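Local coordinates for protein NEQ011 (Nanoarchaeum equitans Kin4-M, PDB 6GQ8) that probably reduces superoxide to hydrogen peroxide at a mononuclear iron centre, at residues E5-P8 with K9-P12. Residues are numbered along the deposited sequence; the frame is centred on the assembly and turned at random.
With FE (Fe (III) ion), chain E.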
loop_
_atom_site.group_PDB
_atom_site.type_symbol
_atom_site.label_atom_id
_atom_site.label_comp_id
_atom_site.label_asym_id
_atom_site.label_seq_id
_atom_site.Cartn_x
_atom_site.Cartn_y
_atom_site.Cartn_z
ATOM N N GLU A 5 10.946 4.343 -21.844
ATOM C CA GLU A 5 11.472 3.466 -22.878
ATOM C C GLU A 5 11.071 2.023 -22.599
ATOM O O GLU A 5 11.034 1.584 -21.445
ATOM C CB GLU A 5 12.997 3.585 -22.925
ATOM C CG GLU A 5 13.499 5.019 -22.997
ATOM C CD GLU A 5 14.992 5.114 -23.234
ATOM O OE1 GLU A 5 15.727 4.212 -22.777
ATOM O OE2 GLU A 5 15.433 6.095 -23.873
ATOM N N TYR A 6 10.750 1.289 -23.660
ATOM C CA TYR A 6 10.357 -0.102 -23.499
ATOM C C TYR A 6 11.545 -0.943 -23.049
ATOM O O TYR A 6 12.673 -0.754 -23.512
ATOM C CB TYR A 6 9.786 -0.662 -24.803
ATOM C CG TYR A 6 9.521 -2.149 -24.737
ATOM C CD1 TYR A 6 8.413 -2.648 -24.068
ATOM C CD2 TYR A 6 10.390 -3.056 -25.333
ATOM C CE1 TYR A 6 8.172 -4.007 -23.997
ATOM C CE2 TYR A 6 10.155 -4.416 -25.268
ATOM C CZ TYR A 6 9.046 -4.886 -24.598
ATOM O OH TYR A 6 8.810 -6.239 -24.532
ATOM N N ASN A 7 11.282 -1.881 -22.143
ATOM C CA ASN A 7 12.303 -2.788 -21.637
ATOM C C ASN A 7 11.668 -4.137 -21.329
ATOM O O ASN A 7 10.756 -4.218 -20.497
ATOM C CB ASN A 7 12.973 -2.205 -20.393
ATOM C CG ASN A 7 14.107 -3.070 -19.883
ATOM O OD1 ASN A 7 13.887 -4.031 -19.147
ATOM N ND2 ASN A 7 15.332 -2.732 -20.274
ATOM N N PRO A 8 12.116 -5.215 -21.980
ATOM C CA PRO A 8 11.450 -6.516 -21.795
ATOM C C PRO A 8 11.431 -7.006 -20.358
ATOM O O PRO A 8 10.503 -7.730 -19.976
ATOM C CB PRO A 8 12.265 -7.455 -22.697
ATOM C CG PRO A 8 12.903 -6.554 -23.705
ATOM C CD PRO A 8 13.198 -5.279 -22.977
ATOM N N LYS A 9 12.419 -6.635 -19.546
ATOM C CA LYS A 9 12.495 -7.134 -18.179
ATOM C C LYS A 9 11.743 -6.263 -17.184
ATOM O O LYS A 9 11.317 -6.764 -16.137
ATOM C CB LYS A 9 13.955 -7.263 -17.734
ATOM C CG LYS A 9 14.643 -8.538 -18.200
ATOM C CD LYS A 9 16.037 -8.652 -17.604
ATOM C CE LYS A 9 16.672 -9.996 -17.920
ATOM N NZ LYS A 9 18.014 -10.138 -17.288
ATOM N N HIS A 10 11.572 -4.970 -17.474
ATOM C CA HIS A 10 11.053 -4.027 -16.494
ATOM C C HIS A 10 9.743 -3.356 -16.884
ATOM O O HIS A 10 9.031 -2.885 -15.991
ATOM C CB HIS A 10 12.087 -2.925 -16.214
ATOM C CG HIS A 10 13.358 -3.421 -15.596
ATOM N ND1 HIS A 10 14.498 -3.661 -16.332
ATOM C CD2 HIS A 10 13.676 -3.702 -14.310
ATOM C CE1 HIS A 10 15.460 -4.080 -15.528
ATOM N NE2 HIS A 10 14.988 -4.114 -14.296
ATOM N N SER A 11 9.403 -3.293 -18.167
ATOM C CA SER A 11 8.207 -2.563 -18.584
ATOM C C SER A 11 6.947 -3.313 -18.161
ATOM O O SER A 11 6.822 -4.511 -18.437
ATOM C CB SER A 11 8.203 -2.345 -20.096
ATOM O OG SER A 11 9.208 -1.424 -20.481
ATOM N N PRO A 12 5.999 -2.654 -17.487
ATOM C CA PRO A 12 4.732 -3.308 -17.130
ATOM C C PRO A 12 3.804 -3.383 -18.332
ATOM O O PRO A 12 3.247 -2.372 -18.770
ATOM C CB PRO A 12 4.173 -2.398 -16.028
ATOM C CG PRO A 12 4.746 -1.051 -16.325
ATOM C CD PRO A 12 6.104 -1.291 -16.937
HETATM FE FE FE E . 15.660 -4.917 -12.314
HETATM O O HOH W 1 8.617 1.182 -19.521
HETATM O O HOH W 2 7.972 -6.654 -19.187
#
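Asn7 OD1 accepts the ND1 proton of His10 at 2.9 Å, while the same imidazole binds the iron(III) through NE2 at 2.2 Å; Asn7 is therefore a second-shell residue that fixes the rotation of an iron ligand. Both belong to a type I beta turn, Asn7-Pro8-Lys9-His10, which is extended by one residue into an alpha turn, Ser11 N bonding to Asn7 O at 2.8 Å, nearly straight (162°) and in the carbonyl plane. A serine closes the turn: Ser11 OG receives Asn7 N at 2.7 Å and shares a water with Glu5 O. His10 N gives Asn7 O a longer bond, 3.2 Å, from above the carbonyl plane. Asn7 holds CG anti to its own nitrogen (chi1 -176°), which lays the amide alongside the imidazole, the two planes 46° apart, and lets OD1 also take weak bonds from the backbone nitrogens of Lys9 and His10. Replacing it with an alanine would probably leave His10 ND1 without its acceptor and the ring freer to turn about the metal. Proline suits the second place of the turn, where its ring fixes phi. Trp103 stacks on the His10 ring, and His35, His41, Cys97 and His100 complete the iron site. Tyr6 leans obliquely against the serine hydroxyl, CD1 of Tyr6 lying 3.9 Å from Ser11 OG.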